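Fluvirucin B1 DH domain from module 1 (Actinomadura vulgaris, PDB 6OBV) probably catalyses the dehydration of a beta-hydroxyacyl intermediate to the enoyl product in module 1 of the fluvirucin B1 polyketide synthase. Local coordinates at residues T74-A86 with L98-E110. Residues are numbered along the deposited sequence; the frame is centred on the assembly and turned at random.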
loop_
_atom_site.group_PDB
_atom_site.type_symbol
_atom_site.label_atom_id
_atom_site.label_comp_id
_atom_site.label_asym_id
_atom_site.label_seq_id
_atom_site.Cartn_x
_atom_site.Cartn_y
_atom_site.Cartn_z
ATOM N N THR A 74 -0.692 29.921 9.966
ATOM C CA THR A 74 -0.948 28.716 9.187
ATOM C C THR A 74 0.276 27.816 9.231
ATOM O O THR A 74 1.350 28.207 8.764
ATOM C CB THR A 74 -1.270 29.062 7.736
ATOM O OG1 THR A 74 -2.449 29.861 7.688
ATOM C CG2 THR A 74 -1.510 27.790 6.924
ATOM N N VAL A 75 0.110 26.611 9.766
ATOM C CA VAL A 75 1.173 25.615 9.748
ATOM C C VAL A 75 1.194 24.966 8.369
ATOM O O VAL A 75 0.171 24.443 7.907
ATOM C CB VAL A 75 0.966 24.568 10.855
ATOM C CG1 VAL A 75 2.091 23.551 10.845
ATOM C CG2 VAL A 75 0.867 25.253 12.204
ATOM N N LEU A 76 2.358 25.007 7.711
ATOM C CA LEU A 76 2.565 24.455 6.377
ATOM C C LEU A 76 3.664 23.411 6.421
ATOM O O LEU A 76 4.754 23.675 6.947
ATOM C CB LEU A 76 2.977 25.536 5.375
ATOM C CG LEU A 76 1.866 26.521 5.056
ATOM C CD1 LEU A 76 2.427 27.686 4.257
ATOM C CD2 LEU A 76 0.765 25.793 4.305
ATOM N N PHE A 77 3.389 22.247 5.849
ATOM C CA PHE A 77 4.436 21.255 5.677
ATOM C C PHE A 77 5.541 21.856 4.807
ATOM O O PHE A 77 5.242 22.475 3.781
ATOM C CB PHE A 77 3.856 19.990 5.045
ATOM C CG PHE A 77 4.801 18.807 5.039
ATOM C CD1 PHE A 77 5.042 18.080 6.203
ATOM C CD2 PHE A 77 5.419 18.406 3.858
ATOM C CE1 PHE A 77 5.902 16.990 6.193
ATOM C CE2 PHE A 77 6.278 17.311 3.828
ATOM C CZ PHE A 77 6.513 16.594 4.998
ATOM N N PRO A 78 6.809 21.730 5.189
ATOM C CA PRO A 78 7.871 22.403 4.418
ATOM C C PRO A 78 8.114 21.702 3.092
ATOM O O PRO A 78 8.110 20.473 3.013
ATOM C CB PRO A 78 9.103 22.311 5.335
ATOM C CG PRO A 78 8.850 21.100 6.214
ATOM C CD PRO A 78 7.331 20.933 6.325
ATOM N N GLY A 79 8.316 22.498 2.036
ATOM C CA GLY A 79 8.664 21.924 0.742
ATOM C C GLY A 79 9.839 20.969 0.821
ATOM O O GLY A 79 9.894 19.971 0.085
ATOM N N THR A 80 10.774 21.228 1.738
ATOM C CA THR A 80 11.883 20.303 1.930
ATOM C C THR A 80 11.418 18.965 2.468
ATOM O O THR A 80 12.106 17.959 2.284
ATOM C CB THR A 80 12.945 20.891 2.870
ATOM O OG1 THR A 80 12.362 21.204 4.139
ATOM C CG2 THR A 80 13.583 22.150 2.259
ATOM N N GLY A 81 10.275 18.916 3.139
ATOM C CA GLY A 81 9.756 17.627 3.549
ATOM C C GLY A 81 9.383 16.776 2.355
ATOM O O GLY A 81 9.555 15.551 2.372
ATOM N N PHE A 82 8.876 17.414 1.297
ATOM C CA PHE A 82 8.521 16.670 0.097
ATOM C C PHE A 82 9.766 16.174 -0.617
ATOM O O PHE A 82 9.767 15.076 -1.182
ATOM C CB PHE A 82 7.663 17.544 -0.814
ATOM C CG PHE A 82 6.289 17.809 -0.265
ATOM C CD1 PHE A 82 5.414 16.759 -0.028
ATOM C CD2 PHE A 82 5.885 19.100 0.038
ATOM C CE1 PHE A 82 4.147 16.999 0.487
ATOM C CE2 PHE A 82 4.618 19.344 0.561
ATOM C CZ PHE A 82 3.750 18.299 0.778
ATOM N N VAL A 83 10.833 16.978 -0.604
ATOM C CA VAL A 83 12.125 16.518 -1.096
ATOM C C VAL A 83 12.557 15.275 -0.330
ATOM O O VAL A 83 13.026 14.290 -0.911
ATOM C CB VAL A 83 13.177 17.641 -0.971
ATOM C CG1 VAL A 83 14.572 17.060 -0.999
ATOM C CG2 VAL A 83 13.015 18.710 -2.067
ATOM N N GLU A 84 12.420 15.305 0.997
ATOM C CA GLU A 84 12.828 14.151 1.794
ATOM C C GLU A 84 11.963 12.929 1.491
ATOM O O GLU A 84 12.474 11.803 1.393
ATOM C CB GLU A 84 12.776 14.470 3.290
ATOM C CG GLU A 84 12.862 13.209 4.191
ATOM C CD GLU A 84 14.280 12.607 4.256
ATOM O OE1 GLU A 84 15.194 13.167 3.596
ATOM O OE2 GLU A 84 14.481 11.587 4.974
ATOM N N LEU A 85 10.659 13.134 1.316
ATOM C CA LEU A 85 9.765 12.017 1.031
ATOM C C LEU A 85 10.069 11.404 -0.326
ATOM O O LEU A 85 10.154 10.175 -0.466
ATOM C CB LEU A 85 8.315 12.494 1.085
ATOM C CG LEU A 85 7.812 12.701 2.509
ATOM C CD1 LEU A 85 6.435 13.351 2.562
ATOM C CD2 LEU A 85 7.808 11.357 3.266
ATOM N N ALA A 86 10.230 12.254 -1.340
ATOM C CA ALA A 86 10.501 11.780 -2.686
ATOM C C ALA A 86 11.845 11.052 -2.755
ATOM O O ALA A 86 11.968 10.018 -3.417
ATOM C CB ALA A 86 10.465 12.964 -3.662
ATOM N N LEU A 98 16.764 12.853 -7.313
ATOM C CA LEU A 98 15.550 13.622 -7.592
ATOM C C LEU A 98 15.820 14.566 -8.754
ATOM O O LEU A 98 16.270 15.700 -8.575
ATOM C CB LEU A 98 15.118 14.393 -6.356
ATOM C CG LEU A 98 13.767 15.081 -6.475
ATOM C CD1 LEU A 98 12.745 14.094 -6.997
ATOM C CD2 LEU A 98 13.369 15.617 -5.098
ATOM N N GLU A 99 15.555 14.089 -9.973
ATOM C CA GLU A 99 15.849 14.887 -11.159
ATOM C C GLU A 99 15.028 16.175 -11.177
ATOM O O GLU A 99 15.530 17.241 -11.535
ATOM C CB GLU A 99 15.585 14.044 -12.405
ATOM C CG GLU A 99 15.591 14.775 -13.731
ATOM C CD GLU A 99 15.321 13.824 -14.889
ATOM O OE1 GLU A 99 16.230 13.047 -15.245
ATOM O OE2 GLU A 99 14.199 13.830 -15.432
ATOM N N GLU A 100 13.776 16.101 -10.765
ATOM C CA GLU A 100 12.883 17.248 -10.806
ATOM C C GLU A 100 11.773 17.006 -9.788
ATOM O O GLU A 100 11.310 15.875 -9.636
ATOM C CB GLU A 100 12.321 17.436 -12.223
ATOM C CG GLU A 100 11.639 18.760 -12.486
ATOM C CD GLU A 100 10.193 18.755 -12.039
ATOM O OE1 GLU A 100 9.688 19.828 -11.629
ATOM O OE2 GLU A 100 9.569 17.668 -12.090
ATOM N N LEU A 101 11.373 18.053 -9.065
ATOM C CA LEU A 101 10.147 17.994 -8.262
ATOM C C LEU A 101 9.498 19.379 -8.245
ATOM O O LEU A 101 10.169 20.378 -7.965
ATOM C CB LEU A 101 10.440 17.519 -6.837
ATOM C CG LEU A 101 9.302 17.186 -5.863
ATOM C CD1 LEU A 101 8.779 15.774 -6.088
ATOM C CD2 LEU A 101 9.782 17.296 -4.434
ATOM N N THR A 102 8.208 19.445 -8.578
ATOM C CA THR A 102 7.437 20.681 -8.489
ATOM C C THR A 102 6.457 20.550 -7.337
ATOM O O THR A 102 5.791 19.514 -7.206
ATOM C CB THR A 102 6.682 20.994 -9.786
ATOM O OG1 THR A 102 7.582 20.965 -10.895
ATOM C CG2 THR A 102 6.055 22.376 -9.726
ATOM N N LEU A 103 6.393 21.582 -6.485
ATOM C CA LEU A 103 5.360 21.639 -5.460
ATOM C C LEU A 103 4.092 22.198 -6.090
ATOM O O LEU A 103 4.112 23.260 -6.718
ATOM C CB LEU A 103 5.801 22.498 -4.271
ATOM C CG LEU A 103 6.963 21.999 -3.381
ATOM C CD1 LEU A 103 6.998 20.450 -3.177
ATOM C CD2 LEU A 103 8.308 22.530 -3.824
ATOM N N GLU A 104 2.993 21.467 -5.958
ATOM C CA GLU A 104 1.756 21.832 -6.640
ATOM C C GLU A 104 0.758 22.515 -5.719
ATOM O O GLU A 104 0.232 23.582 -6.052
ATOM C CB GLU A 104 1.120 20.585 -7.258
ATOM C CG GLU A 104 2.123 19.721 -7.982
ATOM C CD GLU A 104 1.456 18.748 -8.910
ATOM O OE1 GLU A 104 0.299 18.384 -8.633
ATOM O OE2 GLU A 104 2.078 18.360 -9.921
ATOM N N ALA A 105 0.479 21.914 -4.565
ATOM C CA ALA A 105 -0.504 22.434 -3.634
ATOM C C ALA A 105 0.117 22.432 -2.244
ATOM O O ALA A 105 0.663 21.403 -1.805
ATOM C CB ALA A 105 -1.815 21.608 -3.642
ATOM N N PRO A 106 0.073 23.548 -1.533
ATOM C CA PRO A 106 0.542 23.546 -0.150
ATOM C C PRO A 106 -0.239 22.529 0.669
ATOM O O PRO A 106 -1.396 22.213 0.371
ATOM C CB PRO A 106 0.282 24.983 0.317
ATOM C CG PRO A 106 -0.581 25.598 -0.750
ATOM C CD PRO A 106 -0.301 24.888 -2.004
ATOM N N LEU A 107 0.439 21.977 1.676
ATOM C CA LEU A 107 -0.141 21.043 2.639
ATOM C C LEU A 107 -0.234 21.778 3.967
ATOM O O LEU A 107 0.791 22.030 4.613
ATOM C CB LEU A 107 0.711 19.779 2.772
ATOM C CG LEU A 107 0.413 18.872 3.972
ATOM C CD1 LEU A 107 -1.079 18.455 4.044
ATOM C CD2 LEU A 107 1.321 17.657 3.951
ATOM N N VAL A 108 -1.455 22.166 4.340
ATOM C CA VAL A 108 -1.721 22.796 5.627
ATOM C C VAL A 108 -1.866 21.703 6.678
ATOM O O VAL A 108 -2.582 20.713 6.466
ATOM C CB VAL A 108 -2.995 23.659 5.557
ATOM C CG1 VAL A 108 -3.488 24.002 6.940
ATOM C CG2 VAL A 108 -2.761 24.930 4.760
ATOM N N ILE A 109 -1.202 21.881 7.818
ATOM C CA ILE A 109 -1.370 20.999 8.969
ATOM C C ILE A 109 -2.328 21.667 9.935
ATOM O O ILE A 109 -1.996 22.701 10.522
ATOM C CB ILE A 109 -0.040 20.709 9.683
ATOM C CG1 ILE A 109 1.067 20.316 8.700
ATOM C CG2 ILE A 109 -0.287 19.652 10.757
ATOM C CD1 ILE A 109 0.922 18.938 8.102
ATOM N N GLU A 110 -3.494 21.067 10.145
ATOM C CA GLU A 110 -4.529 21.678 10.975
ATOM C C GLU A 110 -4.401 21.156 12.404
ATOM O O GLU A 110 -4.913 20.084 12.735
ATOM C CB GLU A 110 -5.910 21.395 10.395
ATOM C CG GLU A 110 -6.972 22.395 10.830
ATOM C CD GLU A 110 -6.561 23.844 10.568
ATOM O OE1 GLU A 110 -6.288 24.189 9.393
ATOM O OE2 GLU A 110 -6.519 24.635 11.543
HETATM O O HOH W 1 -2.650 25.556 10.195
HETATM O O HOH W 2 3.046 22.520 1.774
#
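Thr74 meets Val108 through methyl groups, CG2 to CG2, while its OG1 is hydrogen-bonded to Leu305 O. Val75 O accepts Ile109 N at 2.9 Å, from well above the carbonyl plane, and a water joins Val75 N to Ile109 O. Val75 CG1, anti to the backbone N (chi1 -179°), packs on Ile109 CB at 3.7 Å. Leu76 CD2 touches Val108 CG2 and Pro106 CB. Phe77 N then donates to Leu107 O at 2.9 Å, and a second water links Phe77 O with Leu107 N. The two direct bonds flank the non-hydrogen-bonded pair Leu76 and Val108, a single antiparallel bridge, and the waters complete the pairs on either side. Leu107 CD2 presses on Phe77 CB at 3.6 Å. In helix 79-92, the Phe82 ring receives Leu107 CB at its edge, 3.9 Å from Phe82 CZ, with Phe77 CD2 over one face, offset toward the rim. Leu103 CD1 comes obliquely to the same ring, 3.7 Å from Phe82 CD2. Val83 and Ala86 rest on Leu98 and Leu101. Helix 79-92 on strand 97-103 is the helix-on-sheet core of one half of the dehydratase double hot-dog fold: apolar packing holds it, whereas backbone and water bonds align the extended ends.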